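Local coordinates for hypothetical protein Aq_1549 (Aquifex aeolicus, PDB 2E8E) that probably acts as a thiol-dependent peroxidase of the OsmC family, reducing peroxides as a homodimer, at residues 8-11 with 15-18; 70-73 with 79-82. All blocks are in the same frame, centred on the assembly; numbering follows the deposited sequence.

Contact 1 (8-11 with 15-18); sequences LELS and TFLS
Glu9 and Leu17 form the hydrogen-bonded pair of an antiparallel ladder, Glu9 N giving to Leu17 O at 3.0 Å and Leu17 N to Glu9 O at 2.7 Å, while the two short strand axes run 134° apart and so are strongly twisted. A third backbone bond, Ser11 N to Thr15 O, is nearly straight (170° at the hydrogen).

Leu8 and Ser18 face each other as a non-hydrogen-bonded pair. Leu8 CG comes to 3.4 Å from Ser18 OG, and its CD2 branch reaches back to Phe16 CB at 4.0 Å, the two side chains crossing at about a right angle. An alanine in place of Leu8 is likely to open a gap against Ser18 OG and Phe16 CB, where CG and CD2 now pack.

Leu10 starts out away from the partner strand, but with CG anti to the backbone N (chi1 -158°) its CD1 methyl returns over one face of the Phe16 ring. This CH-pi contact puts CD1 4.1 Å from the ring centroid, offset toward the rim. Beside the Glu9–Leu17 pair, Ser11 CB packs on Leu17 CG at 3.6 Å.

Strand 24-28 flanks segment 15-18, with backbone hydrogen bonds linking Phe16 with Ala27 and Ser18 with Ile25. Beyond Leu8 and Glu9 the sheet continues into an antiparallel strand of the second subunit, whose Gly43, Gly47 and Val40 pack on Leu8, Phe16 and Ser18 respectively.

Contact 2 (70-73 with 79-82); sequences GKRR and IYEE
Lys71 meets both Glu81 and Glu82 through its backbone. Lys71 N donates to Glu82 O at 2.9 Å, while Lys71 O receives Glu81 N at 2.7 Å and, weakly, Glu82 N at 3.4 Å. One carbonyl thus serves two successive amides. Past this point the register has moved by one residue: Arg72 pairs with Tyr80, and Arg73 N bonds to Ile79 O at 164° about the hydrogen.

The two charged pairs behave differently. Lys71 and Glu82 run side by side in the same direction, and a bend at the last torsion of the lysine (chi4 59°) brings NZ to 3.3 Å from Glu82 OE1, a salt bridge whose hydrogen bond is weak. A water bridges the same two atoms, and Lys71 NZ has a further salt bridge to Glu84. Glu81 instead crosses Arg73 at about a right angle, its OE2 touching the arginine's CB, CG and CD, 3.3 Å from CB; its separation from Arg73 NE exceeds salt-bridge range. The arginine's NH2 is hydrogen-bonded to Pro77 O, and Ile79 CG1 lies over one guanidinium face.

Packing centres on Tyr80. Arg72 CG touches ring atom CD1 at 3.5 Å, the side chains crossing with guanidinium and ring planes 62° apart. Gly70 lies against the same ring atoms, CD1 and CE1, CA being 3.7 Å from CE1; a CB there would clash with the ring. Tyr80 OH is bonded to Met35 O of helix 34-56. Arg72 NE is hydrogen-bonded to Lys78 O, and its NH1 forms a salt bridge to Glu2 of the second subunit.

Two residues opposite one, with the shared carbonyl, define a classic beta bulge, here at the turn end of the hairpin formed by strands 60-72 and 80-90.

In the fold
From the N terminus, strand 3-12 turns back into strand 15-19, and contact 1 closes this short hairpin with three residues between its segments. The chain then passes through strand 24-28 and helix 34-56 before strand 60-72 leads into the second hairpin, which contact 2 closes across a five-residue connection. The contacts therefore follow in series, neither nesting nor crossing. They belong to separate sheets within the chain. The centres of contact 1 and contact 2 are 25 Å apart, and their nearest atoms about 14 Å apart. The dimer relates them: at both, an antiparallel strand of the second subunit continues the sheet, in contact 2 beside Gly70 and Lys71.

Contact 1 (8-11 with 15-18)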
ATOM      1  N   LEU A   8     -13.805   0.264  -2.317  1.00 18.80           N
ATOM      2  CA  LEU A   8     -13.910   0.980  -1.056  1.00 19.91           C
ATOM      3  C   LEU A   8     -15.252   1.672  -0.913  1.00 21.32           C
ATOM      4  O   LEU A   8     -15.837   2.128  -1.894  1.00 20.06           O
ATOM      5  CB  LEU A   8     -12.806   2.032  -0.937  1.00 17.44           C
ATOM      6  CG  LEU A   8     -11.402   1.563  -0.551  1.00 17.58           C
ATOM      7  CD1 LEU A   8     -10.874   0.570  -1.576  1.00 19.78           C
ATOM      8  CD2 LEU A   8     -10.487   2.769  -0.447  1.00 19.22           C
ATOM      9  N   GLU A   9     -15.723   1.748   0.326  1.00 21.69           N
ATOM     10  CA  GLU A   9     -16.983   2.406   0.636  1.00 22.38           C
ATOM     11  C   GLU A   9     -16.813   3.121   1.971  1.00 22.93           C
ATOM     12  O   GLU A   9     -16.183   2.603   2.894  1.00 19.84           O
ATOM     13  CB  GLU A   9     -18.117   1.379   0.710  1.00 24.02           C
ATOM     14  CG  GLU A   9     -19.472   1.971   1.043  1.00 27.65           C
ATOM     15  CD  GLU A   9     -20.606   0.993   0.792  1.00 30.54           C
ATOM     16  OE1 GLU A   9     -20.465  -0.194   1.163  1.00 30.27           O
ATOM     17  OE2 GLU A   9     -21.641   1.412   0.228  1.00 32.55           O
ATOM     18  N   LEU A  10     -17.361   4.328   2.066  1.00 21.72           N
ATOM     19  CA  LEU A  10     -17.256   5.113   3.282  1.00 23.98           C
ATOM     20  C   LEU A  10     -17.808   4.300   4.459  1.00 24.83           C
ATOM     21  O   LEU A  10     -18.873   3.688   4.355  1.00 25.16           O
ATOM     22  CB  LEU A  10     -18.034   6.418   3.103  1.00 24.90           C
ATOM     23  CG  LEU A  10     -17.704   7.630   3.970  1.00 28.13           C
ATOM     24  CD1 LEU A  10     -16.245   8.039   3.778  1.00 26.16           C
ATOM     25  CD2 LEU A  10     -18.639   8.774   3.580  1.00 27.60           C
ATOM     26  N   SER A  11     -17.066   4.287   5.565  1.00 25.51           N
ATOM     27  CA  SER A  11     -17.455   3.551   6.768  1.00 29.67           C
ATOM     28  C   SER A  11     -17.721   4.507   7.931  1.00 31.28           C
ATOM     29  O   SER A  11     -18.672   4.325   8.691  1.00 36.05           O
ATOM     30  CB  SER A  11     -16.354   2.560   7.155  1.00 27.82           C
ATOM     31  OG  SER A  11     -15.114   3.220   7.346  1.00 28.92           O
ATOM     32  N   THR A  15     -13.219   7.671   6.331  1.00 22.38           N
ATOM     33  CA  THR A  15     -12.700   6.321   6.512  1.00 21.46           C
ATOM     34  C   THR A  15     -13.450   5.382   5.581  1.00 20.39           C
ATOM     35  O   THR A  15     -14.640   5.568   5.326  1.00 22.15           O
ATOM     36  CB  THR A  15     -12.857   5.879   7.972  1.00 22.71           C
ATOM     37  OG1 THR A  15     -12.287   6.884   8.819  1.00 24.30           O
ATOM     38  CG2 THR A  15     -12.136   4.557   8.216  1.00 22.82           C
ATOM     39  N   PHE A  16     -12.758   4.366   5.077  1.00 18.60           N
ATOM     40  CA  PHE A  16     -13.363   3.446   4.121  1.00 18.14           C
ATOM     41  C   PHE A  16     -13.237   1.973   4.443  1.00 20.69           C
ATOM     42  O   PHE A  16     -12.173   1.516   4.857  1.00 19.93           O
ATOM     43  CB  PHE A  16     -12.730   3.661   2.744  1.00 19.07           C
ATOM     44  CG  PHE A  16     -12.898   5.048   2.214  1.00 17.36           C
ATOM     45  CD1 PHE A  16     -13.938   5.347   1.341  1.00 18.84           C
ATOM     46  CD2 PHE A  16     -12.051   6.067   2.627  1.00 16.80           C
ATOM     47  CE1 PHE A  16     -14.134   6.649   0.886  1.00 17.41           C
ATOM     48  CE2 PHE A  16     -12.238   7.376   2.182  1.00 18.64           C
ATOM     49  CZ  PHE A  16     -13.286   7.663   1.308  1.00 18.27           C
ATOM     50  N   LEU A  17     -14.329   1.237   4.252  1.00 20.56           N
ATOM     51  CA  LEU A  17     -14.294  -0.205   4.428  1.00 21.15           C
ATOM     52  C   LEU A  17     -13.778  -0.638   3.062  1.00 20.92           C
ATOM     53  O   LEU A  17     -14.385  -0.342   2.024  1.00 18.13           O
ATOM     54  CB  LEU A  17     -15.690  -0.763   4.717  1.00 21.65           C
ATOM     55  CG  LEU A  17     -15.922  -0.922   6.226  1.00 27.14           C
ATOM     56  CD1 LEU A  17     -17.395  -1.198   6.519  1.00 26.35           C
ATOM     57  CD2 LEU A  17     -15.048  -2.062   6.749  1.00 26.41           C
ATOM     58  N   SER A  18     -12.634  -1.312   3.074  1.00 20.33           N
ATOM     59  CA  SER A  18     -11.965  -1.725   1.852  1.00 21.76           C
ATOM     60  C   SER A  18     -12.017  -3.224   1.610  1.00 21.84           C
ATOM     61  O   SER A  18     -11.424  -4.005   2.357  1.00 21.20           O
ATOM     62  CB  SER A  18     -10.516  -1.252   1.922  1.00 20.34           C
ATOM     63  OG  SER A  18     -10.470   0.100   2.353  1.00 21.96           O
TER

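Contact 2 (70-73 with 79-82)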
ATOM      1  N   GLY A  70       9.507   5.424   7.190  1.00 18.87           N
ATOM      2  CA  GLY A  70       9.421   6.366   6.095  1.00 18.53           C
ATOM      3  C   GLY A  70       9.400   7.795   6.594  1.00 18.61           C
ATOM      4  O   GLY A  70       8.728   8.098   7.576  1.00 19.24           O
ATOM      5  N   LYS A  71      10.153   8.664   5.926  1.00 17.75           N
ATOM      6  CA  LYS A  71      10.214  10.082   6.283  1.00 19.72           C
ATOM      7  C   LYS A  71       9.540  10.864   5.163  1.00 18.56           C
ATOM      8  O   LYS A  71       9.953  10.785   4.003  1.00 18.93           O
ATOM      9  CB  LYS A  71      11.669  10.526   6.446  1.00 20.34           C
ATOM     10  CG  LYS A  71      12.369   9.883   7.627  1.00 25.27           C
ATOM     11  CD  LYS A  71      13.825  10.320   7.714  1.00 29.87           C
ATOM     12  CE  LYS A  71      14.501   9.749   8.954  1.00 33.20           C
ATOM     13  NZ  LYS A  71      14.460   8.260   8.983  1.00 37.84           N
ATOM     14  N   ARG A  72       8.511  11.627   5.515  1.00 18.78           N
ATOM     15  CA  ARG A  72       7.739  12.377   4.531  1.00 17.93           C
ATOM     16  C   ARG A  72       8.147  13.821   4.294  1.00 20.07           C
ATOM     17  O   ARG A  72       8.613  14.509   5.202  1.00 19.90           O
ATOM     18  CB  ARG A  72       6.260  12.363   4.925  1.00 18.05           C
ATOM     19  CG  ARG A  72       5.710  10.979   5.204  1.00 17.42           C
ATOM     20  CD  ARG A  72       4.283  11.050   5.706  1.00 17.01           C
ATOM     21  NE  ARG A  72       3.359  11.546   4.692  1.00 19.40           N
ATOM     22  CZ  ARG A  72       2.045  11.615   4.864  1.00 20.87           C
ATOM     23  NH1 ARG A  72       1.508  11.230   6.015  1.00 22.45           N
ATOM     24  NH2 ARG A  72       1.266  12.029   3.878  1.00 19.72           N
ATOM     25  N   ARG A  73       7.948  14.268   3.057  1.00 19.76           N
ATOM     26  CA  ARG A  73       8.233  15.639   2.664  1.00 21.17           C
ATOM     27  C   ARG A  73       7.244  16.510   3.430  1.00 21.11           C
ATOM     28  O   ARG A  73       6.176  16.043   3.825  1.00 21.52           O
ATOM     29  CB  ARG A  73       8.025  15.810   1.155  1.00 22.43           C
ATOM     30  CG  ARG A  73       8.204  17.231   0.654  1.00 25.30           C
ATOM     31  CD  ARG A  73       8.267  17.293  -0.861  1.00 27.11           C
ATOM     32  NE  ARG A  73       7.037  16.838  -1.502  1.00 29.57           N
ATOM     33  CZ  ARG A  73       6.872  16.768  -2.819  1.00 29.59           C
ATOM     34  NH1 ARG A  73       7.860  17.122  -3.631  1.00 30.73           N
ATOM     35  NH2 ARG A  73       5.724  16.345  -3.327  1.00 29.39           N
ATOM     36  N   ILE A  79       4.893  12.815   0.061  1.00 17.33           N
ATOM     37  CA  ILE A  79       5.422  11.491  -0.234  1.00 15.46           C
ATOM     38  C   ILE A  79       6.595  11.174   0.688  1.00 16.76           C
ATOM     39  O   ILE A  79       7.129  12.055   1.359  1.00 16.33           O
ATOM     40  CB  ILE A  79       5.950  11.419  -1.682  1.00 16.35           C
ATOM     41  CG1 ILE A  79       7.080  12.438  -1.868  1.00 19.43           C
ATOM     42  CG2 ILE A  79       4.821  11.682  -2.673  1.00 16.49           C
ATOM     43  CD1 ILE A  79       7.752  12.385  -3.222  1.00 20.40           C
ATOM     44  N   TYR A  80       6.996   9.907   0.722  1.00 16.36           N
ATOM     45  CA  TYR A  80       8.153   9.516   1.517  1.00 17.30           C
ATOM     46  C   TYR A  80       9.399   9.919   0.734  1.00 17.78           C
ATOM     47  O   TYR A  80       9.612   9.442  -0.381  1.00 17.78           O
ATOM     48  CB  TYR A  80       8.194   8.000   1.725  1.00 16.19           C
ATOM     49  CG  TYR A  80       7.149   7.457   2.668  1.00 14.94           C
ATOM     50  CD1 TYR A  80       7.035   7.942   3.970  1.00 14.22           C
ATOM     51  CD2 TYR A  80       6.297   6.430   2.267  1.00 14.74           C
ATOM     52  CE1 TYR A  80       6.100   7.411   4.854  1.00 15.24           C
ATOM     53  CE2 TYR A  80       5.357   5.893   3.137  1.00 16.34           C
ATOM     54  CZ  TYR A  80       5.266   6.387   4.429  1.00 16.63           C
ATOM     55  OH  TYR A  80       4.350   5.843   5.293  1.00 15.63           O
ATOM     56  N   GLU A  81      10.220  10.796   1.299  1.00 18.34           N
ATOM     57  CA  GLU A  81      11.439  11.201   0.614  1.00 21.64           C
ATOM     58  C   GLU A  81      12.487  10.125   0.861  1.00 20.65           C
ATOM     59  O   GLU A  81      13.463   9.996   0.117  1.00 21.82           O
ATOM     60  CB  GLU A  81      11.945  12.543   1.149  1.00 26.44           C
ATOM     61  CG  GLU A  81      10.923  13.664   1.062  1.00 34.72           C
ATOM     62  CD  GLU A  81      11.543  15.000   0.691  1.00 37.68           C
ATOM     63  OE1 GLU A  81      12.529  15.408   1.340  1.00 42.36           O
ATOM     64  OE2 GLU A  81      11.038  15.643  -0.251  1.00 42.96           O
ATOM     65  N   GLU A  82      12.263   9.344   1.909  1.00 19.67           N
ATOM     66  CA  GLU A  82      13.180   8.279   2.278  1.00 19.91           C
ATOM     67  C   GLU A  82      12.419   7.129   2.915  1.00 19.59           C
ATOM     68  O   GLU A  82      11.475   7.342   3.671  1.00 18.73           O
ATOM     69  CB  GLU A  82      14.225   8.817   3.263  1.00 22.76           C
ATOM     70  CG  GLU A  82      15.025   7.750   3.989  1.00 27.51           C
ATOM     71  CD  GLU A  82      15.950   8.330   5.047  1.00 30.19           C
ATOM     72  OE1 GLU A  82      16.074   7.711   6.124  1.00 31.50           O
ATOM     73  OE2 GLU A  82      16.558   9.395   4.803  1.00 30.87           O
TER
HETATM   74  O   HOH W   1      13.667   6.460   7.218  1.00 38.65           O